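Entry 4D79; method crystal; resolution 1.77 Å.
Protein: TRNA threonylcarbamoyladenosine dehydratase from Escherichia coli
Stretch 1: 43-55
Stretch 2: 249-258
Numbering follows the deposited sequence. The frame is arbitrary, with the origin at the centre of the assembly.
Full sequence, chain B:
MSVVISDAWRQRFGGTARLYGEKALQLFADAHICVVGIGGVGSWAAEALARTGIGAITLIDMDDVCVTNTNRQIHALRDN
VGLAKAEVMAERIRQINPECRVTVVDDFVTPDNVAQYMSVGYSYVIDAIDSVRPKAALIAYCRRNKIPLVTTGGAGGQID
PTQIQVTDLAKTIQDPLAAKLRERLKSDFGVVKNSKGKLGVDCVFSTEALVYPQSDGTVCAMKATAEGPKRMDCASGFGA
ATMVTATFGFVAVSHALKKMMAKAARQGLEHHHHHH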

ATOM      1  N   SER B  43      -2.577  10.191  -0.049  1.00 20.06           N
ATOM      2  CA  SER B  43      -1.644  10.181  -1.181  1.00 22.22           C
ATOM      3  C   SER B  43      -1.624   8.812  -1.842  1.00 20.06           C
ATOM      4  O   SER B  43      -1.622   8.715  -3.079  1.00 18.89           O
ATOM      5  CB  SER B  43      -0.247  10.623  -0.738  1.00 21.37           C
ATOM      6  OG  SER B  43       0.365   9.680   0.118  1.00 20.29           O
ATOM      7  N   TRP B  44      -1.690   7.745  -1.037  1.00 15.04           N
ATOM      8  CA  TRP B  44      -1.760   6.397  -1.581  1.00 17.66           C
ATOM      9  C   TRP B  44      -3.131   6.093  -2.170  1.00 17.44           C
ATOM     10  O   TRP B  44      -3.216   5.383  -3.171  1.00 16.31           O
ATOM     11  CB  TRP B  44      -1.405   5.349  -0.516  1.00 14.78           C
ATOM     12  CG  TRP B  44      -0.153   5.668   0.147  1.00 20.67           C
ATOM     13  CD1 TRP B  44      -0.023   6.403   1.263  1.00 22.02           C
ATOM     14  CD2 TRP B  44       1.185   5.315  -0.264  1.00 16.30           C
ATOM     15  NE1 TRP B  44       1.280   6.526   1.602  1.00 17.35           N
ATOM     16  CE2 TRP B  44       2.057   5.869   0.690  1.00 14.11           C
ATOM     17  CE3 TRP B  44       1.716   4.566  -1.318  1.00 17.68           C
ATOM     18  CZ2 TRP B  44       3.432   5.736   0.611  1.00 21.30           C
ATOM     19  CZ3 TRP B  44       3.084   4.408  -1.393  1.00 20.09           C
ATOM     20  CH2 TRP B  44       3.931   4.994  -0.439  1.00 22.04           C
ATOM     21  N   ALA B  45      -4.218   6.623  -1.590  1.00 16.64           N
ATOM     22  CA  ALA B  45      -5.511   6.457  -2.236  1.00 18.12           C
ATOM     23  C   ALA B  45      -5.473   7.058  -3.642  1.00 16.27           C
ATOM     24  O   ALA B  45      -5.976   6.468  -4.609  1.00 16.19           O
ATOM     25  CB  ALA B  45      -6.612   7.091  -1.380  1.00 17.57           C
ATOM     26  N   ALA B  46      -4.881   8.244  -3.770  1.00 16.14           N
ATOM     27  CA  ALA B  46      -4.841   8.908  -5.059  1.00 20.82           C
ATOM     28  C   ALA B  46      -4.048   8.088  -6.060  1.00 15.89           C
ATOM     29  O   ALA B  46      -4.462   7.945  -7.226  1.00 18.21           O
ATOM     30  CB  ALA B  46      -4.253  10.312  -4.901  1.00 18.70           C
ATOM     31  N   GLU B  47      -2.908   7.539  -5.611  1.00 16.29           N
ATOM     32  CA  GLU B  47      -2.098   6.635  -6.417  1.00 13.78           C
ATOM     33  C   GLU B  47      -2.920   5.446  -6.893  1.00 15.59           C
ATOM     34  O   GLU B  47      -2.920   5.099  -8.078  1.00 16.56           O
ATOM     35  CB  GLU B  47      -0.883   6.161  -5.606  1.00 18.66           C
ATOM     36  CG  GLU B  47       0.039   5.182  -6.326  1.00 19.14           C
ATOM     37  CD  GLU B  47       1.097   5.868  -7.162  1.00 24.64           C
ATOM     38  OE1 GLU B  47       1.093   7.120  -7.193  1.00 21.07           O
ATOM     39  OE2 GLU B  47       1.954   5.151  -7.751  1.00 20.93           O
ATOM     40  N   ALA B  48      -3.631   4.811  -5.980  1.00 15.10           N
ATOM     41  CA  ALA B  48      -4.390   3.621  -6.334  1.00 16.80           C
ATOM     42  C   ALA B  48      -5.516   3.932  -7.334  1.00 18.29           C
ATOM     43  O   ALA B  48      -5.795   3.122  -8.240  1.00 19.31           O
ATOM     44  CB  ALA B  48      -4.957   2.999  -5.069  1.00 18.73           C
ATOM     45  N   LEU B  49      -6.182   5.071  -7.176  1.00 18.34           N
ATOM     46  CA  LEU B  49      -7.223   5.465  -8.137  1.00 16.62           C
ATOM     47  C   LEU B  49      -6.641   5.637  -9.538  1.00 13.55           C
ATOM     48  O   LEU B  49      -7.207   5.167 -10.524  1.00 17.27           O
ATOM     49  CB  LEU B  49      -7.875   6.755  -7.695  1.00 16.60           C
ATOM     50  CG  LEU B  49      -8.693   6.703  -6.431  1.00 14.59           C
ATOM     51  CD1 LEU B  49      -8.994   8.141  -6.000  1.00 21.73           C
ATOM     52  CD2 LEU B  49      -9.939   5.905  -6.599  1.00 19.21           C
ATOM     53  N   ALA B  50      -5.520   6.341  -9.636  1.00 17.33           N
ATOM     54  CA  ALA B  50      -4.881   6.537 -10.916  1.00 15.33           C
ATOM     55  C   ALA B  50      -4.494   5.203 -11.562  1.00 16.28           C
ATOM     56  O   ALA B  50      -4.689   5.005 -12.777  1.00 17.41           O
ATOM     57  CB  ALA B  50      -3.664   7.443 -10.734  1.00 17.88           C
ATOM     58  N   ARG B  51      -3.956   4.274 -10.761  1.00 14.06           N
ATOM     59  CA  ARG B  51      -3.472   3.005 -11.268  1.00 19.72           C
ATOM     60  C   ARG B  51      -4.585   1.999 -11.500  1.00 20.97           C
ATOM     61  O   ARG B  51      -4.320   0.914 -12.015  1.00 17.00           O
ATOM     62  CB  ARG B  51      -2.422   2.412 -10.324  1.00 14.05           C
ATOM     63  CG  ARG B  51      -1.124   3.233 -10.289  1.00 13.18           C
ATOM     64  CD  ARG B  51       0.065   2.428  -9.763  1.00 19.87           C
ATOM     65  NE  ARG B  51       1.237   3.283  -9.742  1.00 17.40           N
ATOM     66  CZ  ARG B  51       1.977   3.585 -10.797  1.00 16.98           C
ATOM     67  NH1 ARG B  51       1.716   3.064 -11.978  1.00 17.87           N
ATOM     68  NH2 ARG B  51       2.996   4.413 -10.664  1.00 16.69           N
ATOM     69  N   THR B  52      -5.821   2.332 -11.164  1.00 13.70           N
ATOM     70  CA  THR B  52      -6.953   1.475 -11.471  1.00 14.49           C
ATOM     71  C   THR B  52      -7.856   2.096 -12.539  1.00 18.13           C
ATOM     72  O   THR B  52      -9.013   1.699 -12.685  1.00 20.54           O
ATOM     73  CB  THR B  52      -7.716   1.135 -10.192  1.00 16.14           C
ATOM     74  OG1 THR B  52      -6.789   0.818  -9.127  1.00 18.28           O
ATOM     75  CG2 THR B  52      -8.599  -0.054 -10.369  1.00 22.04           C
ATOM     76  N   GLY B  53      -7.336   3.041 -13.319  1.00 17.40           N
ATOM     77  CA  GLY B  53      -8.070   3.527 -14.462  1.00 16.34           C
ATOM     78  C   GLY B  53      -9.201   4.478 -14.147  1.00 18.17           C
ATOM     79  O   GLY B  53     -10.102   4.606 -14.962  1.00 16.23           O
ATOM     80  N   ILE B  54      -9.187   5.138 -12.988  1.00 14.49           N
ATOM     81  CA  ILE B  54     -10.173   6.185 -12.692  1.00 14.34           C
ATOM     82  C   ILE B  54      -9.923   7.390 -13.595  1.00 15.85           C
ATOM     83  O   ILE B  54      -8.806   7.901 -13.690  1.00 19.84           O
ATOM     84  CB  ILE B  54     -10.132   6.551 -11.201  1.00 19.23           C
ATOM     85  CG1 ILE B  54     -10.583   5.351 -10.357  1.00 20.82           C
ATOM     86  CG2 ILE B  54     -10.978   7.738 -10.919  1.00 17.08           C
ATOM     87  CD1 ILE B  54     -12.066   5.007 -10.476  1.00 21.97           C
ATOM     88  N   GLY B  55     -10.976   7.851 -14.275  1.00 19.67           N
ATOM     89  CA  GLY B  55     -10.786   8.788 -15.379  1.00 21.14           C
ATOM     90  C   GLY B  55     -10.668  10.236 -14.992  1.00 19.66           C
ATOM     91  O   GLY B  55     -10.100  11.028 -15.757  1.00 19.16           O
ATOM     92  N   GLY B 249      -5.493   3.675   2.781  1.00 15.95           N
ATOM     93  CA  GLY B 249      -5.924   4.275   1.538  1.00 15.98           C
ATOM     94  C   GLY B 249      -6.314   3.244   0.503  1.00 16.83           C
ATOM     95  O   GLY B 249      -7.278   3.453  -0.246  1.00 16.80           O
ATOM     96  N   PHE B 250      -5.568   2.121   0.432  1.00 13.80           N
ATOM     97  CA  PHE B 250      -5.887   1.077  -0.535  1.00 14.58           C
ATOM     98  C   PHE B 250      -7.195   0.378  -0.191  1.00 16.79           C
ATOM     99  O   PHE B 250      -8.002   0.079  -1.092  1.00 15.36           O
ATOM    100  CB  PHE B 250      -4.757   0.041  -0.645  1.00 16.88           C
ATOM    101  CG  PHE B 250      -3.492   0.573  -1.213  1.00 14.85           C
ATOM    102  CD1 PHE B 250      -3.465   1.754  -1.930  1.00 19.91           C
ATOM    103  CD2 PHE B 250      -2.301  -0.129  -1.040  1.00 24.96           C
ATOM    104  CE1 PHE B 250      -2.300   2.236  -2.445  1.00 18.57           C
ATOM    105  CE2 PHE B 250      -1.119   0.361  -1.573  1.00 18.04           C
ATOM    106  CZ  PHE B 250      -1.111   1.503  -2.271  1.00 18.53           C
ATOM    107  N   VAL B 251      -7.441   0.134   1.102  1.00 14.43           N
ATOM    108  CA  VAL B 251      -8.706  -0.477   1.493  1.00 16.83           C
ATOM    109  C   VAL B 251      -9.867   0.477   1.208  1.00 21.49           C
ATOM    110  O   VAL B 251     -10.942   0.060   0.748  1.00 16.91           O
ATOM    111  CB  VAL B 251      -8.661  -0.901   2.965  1.00 17.69           C
ATOM    112  CG1 VAL B 251     -10.063  -1.214   3.487  1.00 19.54           C
ATOM    113  CG2 VAL B 251      -7.732  -2.090   3.154  1.00 23.47           C
ATOM    114  N   ALA B 252      -9.674   1.771   1.463  1.00 17.91           N
ATOM    115  CA  ALA B 252     -10.714   2.744   1.117  1.00 18.57           C
ATOM    116  C   ALA B 252     -11.057   2.711  -0.381  1.00 14.97           C
ATOM    117  O   ALA B 252     -12.233   2.737  -0.750  1.00 17.97           O
ATOM    118  CB  ALA B 252     -10.279   4.143   1.540  1.00 18.10           C
ATOM    119  N   VAL B 253     -10.047   2.679  -1.254  1.00 15.64           N
ATOM    120  CA  VAL B 253     -10.298   2.649  -2.709  1.00 16.84           C
ATOM    121  C   VAL B 253     -11.008   1.367  -3.114  1.00 14.98           C
ATOM    122  O   VAL B 253     -12.031   1.402  -3.814  1.00 16.13           O
ATOM    123  CB  VAL B 253      -8.985   2.856  -3.475  1.00 16.01           C
ATOM    124  CG1 VAL B 253      -9.100   2.599  -4.933  1.00 17.89           C
ATOM    125  CG2 VAL B 253      -8.509   4.288  -3.251  1.00 15.47           C
ATOM    126  N   SER B 254     -10.530   0.223  -2.626  1.00 14.37           N
ATOM    127  CA  SER B 254     -11.150  -1.050  -2.968  1.00 13.83           C
ATOM    128  C   SER B 254     -12.604  -1.091  -2.524  1.00 14.11           C
ATOM    129  O   SER B 254     -13.464  -1.623  -3.243  1.00 14.50           O
ATOM    130  CB  SER B 254     -10.399  -2.210  -2.340  1.00 20.55           C
ATOM    131  OG  SER B 254      -9.169  -2.484  -3.014  1.00 17.01           O
ATOM    132  N   HIS B 255     -12.891  -0.540  -1.342  1.00 15.82           N
ATOM    133  CA  HIS B 255     -14.267  -0.475  -0.867  1.00 17.85           C
ATOM    134  C   HIS B 255     -15.116   0.391  -1.798  1.00 15.67           C
ATOM    135  O   HIS B 255     -16.224   0.001  -2.198  1.00 16.41           O
ATOM    136  CB  HIS B 255     -14.285   0.077   0.556  1.00 23.49           C
ATOM    137  CG  HIS B 255     -15.656   0.158   1.157  1.00 20.30           C
ATOM    138  ND1 HIS B 255     -16.297  -0.928   1.714  1.00 21.64           N
ATOM    139  CD2 HIS B 255     -16.525   1.193   1.250  1.00 18.48           C
ATOM    140  CE1 HIS B 255     -17.476  -0.557   2.172  1.00 25.29           C
ATOM    141  NE2 HIS B 255     -17.649   0.721   1.889  1.00 20.11           N
ATOM    142  N   ALA B 256     -14.607   1.573  -2.168  1.00 14.55           N
ATOM    143  CA  ALA B 256     -15.354   2.478  -3.042  1.00 15.69           C
ATOM    144  C   ALA B 256     -15.618   1.831  -4.396  1.00 20.16           C
ATOM    145  O   ALA B 256     -16.740   1.884  -4.924  1.00 18.08           O
ATOM    146  CB  ALA B 256     -14.576   3.791  -3.213  1.00 14.16           C
ATOM    147  N   LEU B 257     -14.597   1.202  -4.979  1.00 14.47           N
ATOM    148  CA  LEU B 257     -14.769   0.569  -6.291  1.00 15.10           C
ATOM    149  C   LEU B 257     -15.768  -0.567  -6.234  1.00 18.38           C
ATOM    150  O   LEU B 257     -16.585  -0.726  -7.154  1.00 17.97           O
ATOM    151  CB  LEU B 257     -13.453   0.068  -6.844  1.00 15.75           C
ATOM    152  CG  LEU B 257     -12.378   1.111  -7.133  1.00 20.50           C
ATOM    153  CD1 LEU B 257     -11.173   0.495  -7.796  1.00 27.11           C
ATOM    154  CD2 LEU B 257     -12.901   2.228  -7.991  1.00 31.33           C
ATOM    155  N   LYS B 258     -15.745  -1.343  -5.151  1.00 15.29           N
ATOM    156  CA  LYS B 258     -16.737  -2.396  -4.989  1.00 17.29           C
ATOM    157  C   LYS B 258     -18.151  -1.838  -4.901  1.00 17.26           C
ATOM    158  O   LYS B 258     -19.096  -2.392  -5.482  1.00 17.13           O
ATOM    159  CB  LYS B 258     -16.406  -3.212  -3.768  1.00 14.80           C
ATOM    160  CG  LYS B 258     -17.448  -4.223  -3.404  1.00 23.27           C
ATOM    161  CD  LYS B 258     -16.990  -4.988  -2.180  1.00 31.56           C
ATOM    162  CE  LYS B 258     -17.037  -4.093  -0.950  1.00 34.64           C
ATOM    163  NZ  LYS B 258     -16.910  -4.881   0.305  1.00 37.76           N
TER

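Two helices, 202 or more residues apart in sequence wherever they touch, pack with their N-to-C directions 44° apart and their axes approaching to 8.1 Å. No hydrogen bond crosses between them; the contact is apolar, and its closeness rests on small residues. At the tightest point, the CA atoms of Ala 45 and Gly 249 lie 4.4 Å apart. A CB on Gly 249 would point toward the other helix and come within 3.0 Å of Ala 45 N, so the missing side chain makes room for the neighbouring backbone.

Val 253 points across the interface. With chi1 at 170° (t), its two methyls spread over the opposing helix: Val 253 CG2 lies 3.6 Å from Ala 45 O and Val 253 CG1 3.8 Å from Leu 49 CD2. Leu 49 leaves its backbone sideways, but its m,t rotamer brings its end nearer to meet that methyl. Phe 250 likewise starts sideways, and chi1 of -66° (m) swings its ring inward. Ala 48, whose single methyl points toward the partner, leaves space for the ring, with CB 3.7 Å from Phe 250 CD1. The ring's edge meets the backbone at Trp 44 O, 3.4 Å from Phe 250 CE1. Trp 44 itself sets out toward the partner, but its m rotamer leads the indole end away.

Farther along, the first helix gives way to a turn, where Gly 53 adopts a positive phi of 76°, a conformation that favours glycine. Thr 52 (m) turns its hydroxyl back, OG1 donating to Ala 48 O at 2.7 Å, while CG2 meets Leu 257 CD1 at 3.7 Å. The other methyl of Leu 257 (m,t), CD2, reaches Ile 54 CD1 at 3.8 Å. Charge stays off this surface: Glu 47 leads its carboxylate away, and OE2 forms a salt bridge with Arg 51 NE at 2.8 Å.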